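Local coordinates for niemann-Pick type C2 protein (PDB 3WEA) that probably binds and carries small hydrophobic ligands such as lipids or semiochemicals in a pocket between its two beta sheets, at residues D47-E52 with R115-E120; I17-D22 with S34-S39. All coordinates share one frame; numbering follows the deposited sequence.

Contact 1: residues D47-E52 with R115-E120; sequences DVKNVE and RNEKDE
Glu52 and Arg115 form an antiparallel hydrogen-bonded pair where strands 52-59 and 107-115 of the ML-domain beta sandwich begin and end, and beyond it the loop 47-52 lies against the type I turn Asn116-Asp119 that leads into strand 121-131. Two backbone bonds close the pair: Glu52 N to Arg115 O at 2.8 Å, and Arg115 N to Glu52 O, the donor standing above the carbonyl plane. The tight part continues along the backbone, with CA-H...O contacts from Val51 CA to Arg115 O and from Asn116 CA to Asn50 O. Val48 adds the apolar piece, its CG1 meeting Asn116 CB at 3.9 Å, while Ile122 of the next strand packs on both residues.

Where the strands part, the carboxylate of Glu117 replaces strand pairing. Its OE1 takes Lys49 N at 2.8 Å and Asn50 N at 3.2 Å, both from the same face and more than 40° out of the carboxylate plane. CG lies between the backbone N and the carbonyl carbon (chi1 69°), and the bend at chi2 turns the acid back over the 47-52 loop. With an alanine here, the N-H groups of Lys49 and Asn50 would probably lose their shared acceptor, and the 47-52 loop would be free to shift away from the turn.

The outer side is looser and wetter. One water donates to Asp47 O and Glu117 OE2, and another joins Asn116 O to Glu52 OE2, weakly at the latter. Arg115 extends away from loop 47-52; its NH1 bonds Asp119 O while its NE pairs with Glu113. Asn116 OD1 accepts Lys118 N within the turn, making an Asx turn, and Glu120 N just past it at 3.0 Å, the two donors on opposite faces of its amide plane.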
loop_
_atom_site.group_PDB
_atom_site.type_symbol
_atom_site.label_atom_id
_atom_site.label_comp_id
_atom_site.label_asym_id
_atom_site.label_seq_id
_atom_site.Cartn_x
_atom_site.Cartn_y
_atom_site.Cartn_z
ATOM N N ASP A 47 -15.376 -10.538 -7.361
ATOM C CA ASP A 47 -15.325 -11.128 -6.052
ATOM C C ASP A 47 -13.877 -11.602 -5.897
ATOM O O ASP A 47 -13.294 -12.164 -6.833
ATOM C CB ASP A 47 -16.294 -12.317 -5.923
ATOM C CG ASP A 47 -17.773 -11.891 -5.863
ATOM O OD1 ASP A 47 -18.097 -10.710 -5.557
ATOM O OD2 ASP A 47 -18.623 -12.777 -6.102
ATOM N N VAL A 48 -13.288 -11.305 -4.748
ATOM C CA VAL A 48 -11.910 -11.740 -4.437
ATOM C C VAL A 48 -11.969 -12.712 -3.256
ATOM O O VAL A 48 -12.577 -12.398 -2.206
ATOM C CB VAL A 48 -11.039 -10.519 -4.055
ATOM C CG1 VAL A 48 -9.734 -10.946 -3.390
ATOM C CG2 VAL A 48 -10.805 -9.639 -5.279
ATOM N N LYS A 49 -11.333 -13.879 -3.410
ATOM C CA LYS A 49 -11.344 -14.900 -2.360
ATOM C C LYS A 49 -10.235 -14.731 -1.290
ATOM O O LYS A 49 -10.427 -15.095 -0.118
ATOM C CB LYS A 49 -11.250 -16.317 -2.969
ATOM C CG LYS A 49 -12.553 -16.894 -3.489
ATOM C CD LYS A 49 -12.707 -18.348 -3.028
ATOM C CE LYS A 49 -13.329 -18.456 -1.634
ATOM N NZ LYS A 49 -12.639 -19.461 -0.767
ATOM N N ASN A 50 -9.085 -14.212 -1.695
ATOM C CA ASN A 50 -7.970 -13.950 -0.783
ATOM C C ASN A 50 -7.137 -12.769 -1.295
ATOM O O ASN A 50 -7.002 -12.625 -2.494
ATOM C CB ASN A 50 -7.094 -15.197 -0.669
ATOM C CG ASN A 50 -6.168 -15.166 0.535
ATOM O OD1 ASN A 50 -6.542 -14.734 1.628
ATOM N ND2 ASN A 50 -4.937 -15.646 0.338
ATOM N N VAL A 51 -6.613 -11.933 -0.393
ATOM C CA VAL A 51 -5.715 -10.820 -0.772
ATOM C C VAL A 51 -4.251 -11.028 -0.310
ATOM O O VAL A 51 -3.993 -11.274 0.868
ATOM C CB VAL A 51 -6.196 -9.448 -0.268
ATOM C CG1 VAL A 51 -5.343 -8.334 -0.884
ATOM C CG2 VAL A 51 -7.656 -9.229 -0.662
ATOM N N GLU A 52 -3.309 -10.928 -1.241
ATOM C CA GLU A 52 -1.886 -10.864 -0.890
ATOM C C GLU A 52 -1.293 -9.484 -1.204
ATOM O O GLU A 52 -1.296 -9.050 -2.369
ATOM C CB GLU A 52 -1.105 -11.966 -1.631
ATOM C CG GLU A 52 -1.578 -13.374 -1.290
ATOM C CD GLU A 52 -0.697 -14.473 -1.872
ATOM O OE1 GLU A 52 0.548 -14.403 -1.729
ATOM O OE2 GLU A 52 -1.252 -15.425 -2.464
ATOM N N ARG A 115 -3.073 -8.100 -4.385
ATOM C CA ARG A 115 -3.301 -9.089 -5.418
ATOM C C ARG A 115 -4.330 -10.083 -4.958
ATOM O O ARG A 115 -4.437 -10.367 -3.776
ATOM C CB ARG A 115 -1.993 -9.783 -5.819
ATOM C CG ARG A 115 -1.187 -9.008 -6.860
ATOM C CD ARG A 115 0.105 -9.729 -7.196
ATOM N NE ARG A 115 1.079 -8.852 -7.830
ATOM C CZ ARG A 115 1.282 -8.744 -9.141
ATOM N NH1 ARG A 115 0.596 -9.473 -10.008
ATOM N NH2 ARG A 115 2.192 -7.889 -9.589
ATOM N N ASN A 116 -5.114 -10.603 -5.900
ATOM C CA ASN A 116 -6.082 -11.630 -5.537
ATOM C C ASN A 116 -5.425 -13.024 -5.484
ATOM O O ASN A 116 -4.173 -13.146 -5.526
ATOM C CB ASN A 116 -7.367 -11.543 -6.399
ATOM C CG ASN A 116 -7.154 -12.001 -7.858
ATOM O OD1 ASN A 116 -6.068 -12.428 -8.258
ATOM N ND2 ASN A 116 -8.187 -11.910 -8.637
ATOM N N GLU A 117 -6.260 -14.048 -5.362
ATOM C CA GLU A 117 -5.815 -15.434 -5.266
ATOM C C GLU A 117 -5.271 -15.952 -6.594
ATOM O O GLU A 117 -4.592 -16.987 -6.638
ATOM C CB GLU A 117 -6.951 -16.320 -4.742
ATOM C CG GLU A 117 -8.129 -16.529 -5.691
ATOM C CD GLU A 117 -9.174 -15.427 -5.646
ATOM O OE1 GLU A 117 -9.009 -14.449 -4.890
ATOM O OE2 GLU A 117 -10.184 -15.548 -6.376
ATOM N N LYS A 118 -5.564 -15.230 -7.671
ATOM C CA LYS A 118 -5.050 -15.554 -9.003
ATOM C C LYS A 118 -3.805 -14.759 -9.392
ATOM O O LYS A 118 -3.410 -14.762 -10.560
ATOM C CB LYS A 118 -6.141 -15.353 -10.054
ATOM C CG LYS A 118 -7.329 -16.276 -9.856
ATOM C CD LYS A 118 -8.573 -15.685 -10.488
ATOM C CE LYS A 118 -9.774 -16.541 -10.144
ATOM N NZ LYS A 118 -11.022 -16.022 -10.769
ATOM N N ASP A 119 -3.209 -14.058 -8.429
ATOM C CA ASP A 119 -2.038 -13.211 -8.675
ATOM C C ASP A 119 -2.327 -12.036 -9.624
ATOM O O ASP A 119 -1.423 -11.526 -10.278
ATOM C CB ASP A 119 -0.857 -14.047 -9.201
ATOM C CG ASP A 119 0.464 -13.353 -9.037
ATOM O OD1 ASP A 119 0.555 -12.426 -8.208
ATOM O OD2 ASP A 119 1.426 -13.741 -9.734
ATOM N N GLU A 120 -3.591 -11.622 -9.701
ATOM C CA GLU A 120 -3.988 -10.407 -10.442
ATOM C C GLU A 120 -4.078 -9.195 -9.509
ATOM O O GLU A 120 -4.628 -9.283 -8.404
ATOM C CB GLU A 120 -5.350 -10.614 -11.117
ATOM C CG GLU A 120 -5.359 -11.804 -12.081
ATOM C CD GLU A 120 -6.750 -12.294 -12.426
ATOM O OE1 GLU A 120 -7.683 -12.165 -11.597
ATOM O OE2 GLU A 120 -6.893 -12.828 -13.546
HETATM O O HOH W 1 -10.669 -12.833 -7.454
HETATM O O HOH W 2 -2.033 -14.265 -4.901
#

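Contact 2: residues I17-D22 with S34-S39; sequences IISSCD and SEIHVS
Ile17 and Ser39 pair across an antiparallel ladder that joins the outermost strand 11-18 to the central strand 35-44 in the three-stranded sheet of the beta-sandwich ML domain. Backbone bonds set the register. Ile17 N gives to Ser39 O at 2.9 Å, and Ser39 N returns to Ile17 O in the carbonyl plane. Ile18 and Val38 follow as a non-hydrogen-bonded pair, with CA-H...O contacts from Val38 CA to Ile17 O and from Ile18 CA to His37 O. One residue on, Ser19 N meets His37 O at 2.8 Å, nearly in line with the C=O bond.

Apolar contacts gather on the face of Ile18, Ile36 and Val38, which is turned to the sandwich interior, where Trp112 of the facing sheet touches Ile18 and Val38. Ile18 reaches its two neighbours with different branches: CG1 lies beside Val38 CG2 at 4.0 Å, and CG2, anti to the backbone N, crosses to Ile36 CG2 at 3.6 Å. On the other face the pair is lighter, Ile17 CB and Ser39 CB standing 4.1 Å apart, while the Ser39 hydroxyl bonds Glu92 of strand 91-98.

Polar side-chain contacts cluster where strand 11-18 gives way to the type I turn Ile18-Cys21, which is joined to strand 28-30 by the Cys21-Cys28 disulfide. Ser20 OG rests against Ile36 CG2 and has its bond with Ser29 O. Ser19 continues the ladder with its hydroxyl in place of a backbone carbonyl: chi1 of 68° swings OG toward strand 35-44, where it accepts His37 N at 2.8 Å with an N-H...O angle of 169°, while His37 CB lies 3.8 Å from the same OG.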
loop_
_atom_site.group_PDB
_atom_site.type_symbol
_atom_site.label_atom_id
_atom_site.label_comp_id
_atom_site.label_asym_id
_atom_site.label_seq_id
_atom_site.Cartn_x
_atom_site.Cartn_y
_atom_site.Cartn_z
ATOM N N ILE A 17 -4.484 7.740 2.502
ATOM C CA ILE A 17 -4.103 8.664 3.593
ATOM C C ILE A 17 -2.892 8.071 4.309
ATOM O O ILE A 17 -2.941 6.956 4.807
ATOM C CB ILE A 17 -5.269 8.899 4.569
ATOM C CG1 ILE A 17 -6.424 9.566 3.821
ATOM C CG2 ILE A 17 -4.828 9.724 5.797
ATOM C CD1 ILE A 17 -7.773 9.450 4.505
ATOM N N ILE A 18 -1.795 8.812 4.314
ATOM C CA ILE A 18 -0.620 8.408 5.071
ATOM C C ILE A 18 -0.378 9.463 6.126
ATOM O O ILE A 18 -0.110 10.616 5.802
ATOM C CB ILE A 18 0.612 8.221 4.203
ATOM C CG1 ILE A 18 0.383 7.070 3.188
ATOM C CG2 ILE A 18 1.838 7.888 5.062
ATOM C CD1 ILE A 18 1.497 6.944 2.165
ATOM N N SER A 19 -0.445 9.043 7.385
ATOM C CA SER A 19 -0.376 9.987 8.520
ATOM C C SER A 19 0.801 10.980 8.519
ATOM O O SER A 19 0.659 12.091 9.049
ATOM C CB SER A 19 -0.438 9.236 9.848
ATOM O OG SER A 19 0.752 8.467 10.041
ATOM N N SER A 20 1.968 10.599 7.987
ATOM C CA SER A 20 3.118 11.504 8.052
ATOM C C SER A 20 3.265 12.528 6.915
ATOM O O SER A 20 4.293 13.221 6.834
ATOM C CB SER A 20 4.437 10.726 8.236
ATOM O OG SER A 20 4.612 9.734 7.247
ATOM N N CYS A 21 2.244 12.641 6.058
ATOM C CA CYS A 21 2.364 13.454 4.852
ATOM C C CYS A 21 1.025 13.929 4.288
ATOM O O CYS A 21 0.005 13.270 4.450
ATOM C CB CYS A 21 3.238 12.772 3.779
ATOM S SG CYS A 21 2.661 11.236 2.986
ATOM N N ASP A 22 1.064 15.090 3.635
ATOM C CA ASP A 22 -0.084 15.668 2.936
ATOM C C ASP A 22 0.291 15.601 1.459
ATOM O O ASP A 22 1.463 15.783 1.109
ATOM C CB ASP A 22 -0.240 17.142 3.296
ATOM C CG ASP A 22 -0.896 17.368 4.650
ATOM O OD1 ASP A 22 -2.130 17.167 4.772
ATOM O OD2 ASP A 22 -0.180 17.816 5.577
ATOM N N SER A 34 9.021 6.251 14.103
ATOM C CA SER A 34 7.709 6.734 14.489
ATOM C C SER A 34 6.653 5.837 13.870
ATOM O O SER A 34 6.901 5.179 12.859
ATOM C CB SER A 34 7.513 8.184 14.058
ATOM O OG SER A 34 7.557 8.297 12.653
ATOM N N GLU A 35 5.482 5.811 14.487
ATOM C CA GLU A 35 4.379 5.014 13.972
ATOM C C GLU A 35 3.703 5.769 12.844
ATOM O O GLU A 35 3.319 6.926 13.014
ATOM C CB GLU A 35 3.383 4.713 15.078
ATOM C CG GLU A 35 3.734 3.477 15.897
ATOM C CD GLU A 35 2.519 2.884 16.566
ATOM O OE1 GLU A 35 1.516 3.611 16.730
ATOM O OE2 GLU A 35 2.560 1.688 16.914
ATOM N N ILE A 36 3.601 5.125 11.687
ATOM C CA ILE A 36 2.901 5.697 10.529
ATOM C C ILE A 36 1.609 4.927 10.339
ATOM O O ILE A 36 1.613 3.698 10.348
ATOM C CB ILE A 36 3.759 5.611 9.248
ATOM C CG1 ILE A 36 5.160 6.172 9.505
ATOM C CG2 ILE A 36 3.106 6.360 8.090
ATOM C CD1 ILE A 36 6.129 5.873 8.392
ATOM N N HIS A 37 0.512 5.661 10.178
ATOM C CA HIS A 37 -0.792 5.091 9.896
ATOM C C HIS A 37 -1.110 5.282 8.423
ATOM O O HIS A 37 -0.960 6.387 7.880
ATOM C CB HIS A 37 -1.881 5.750 10.746
ATOM C CG HIS A 37 -1.548 5.812 12.204
ATOM N ND1 HIS A 37 -0.819 4.829 12.844
ATOM C CD2 HIS A 37 -1.834 6.741 13.144
ATOM C CE1 HIS A 37 -0.669 5.154 14.115
ATOM N NE2 HIS A 37 -1.271 6.310 14.322
ATOM N N VAL A 38 -1.506 4.182 7.794
ATOM C CA VAL A 38 -1.928 4.159 6.383
ATOM C C VAL A 38 -3.364 3.669 6.227
ATOM O O VAL A 38 -3.787 2.699 6.894
ATOM C CB VAL A 38 -1.006 3.277 5.521
ATOM C CG1 VAL A 38 -1.543 3.179 4.089
ATOM C CG2 VAL A 38 0.408 3.843 5.509
ATOM N N SER A 39 -4.110 4.369 5.374
ATOM C CA SER A 39 -5.491 4.033 5.013
ATOM C C SER A 39 -5.607 4.002 3.498
ATOM O O SER A 39 -5.071 4.888 2.820
ATOM C CB SER A 39 -6.438 5.091 5.556
ATOM O OG SER A 39 -7.698 4.938 4.959
#

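Contacts 1 and 2 share no strand and lie on opposite sides of the chain's centre, about 25 Å apart between their centres. Each marks the end of an antiparallel pairing, but in a different sheet: contact 1 at one end of the 52-59/107-115 pair, contact 2 along strands 11-18 and 35-44. Both are partly buried. In contact 2 the buried part is a continuous aliphatic face of the sandwich interior; contact 1, farther from the centre, relies more on polar loop chemistry and water. In both, a side-chain oxygen takes over as the ladder ends, a carboxylate in contact 1 and a hydroxyl in contact 2.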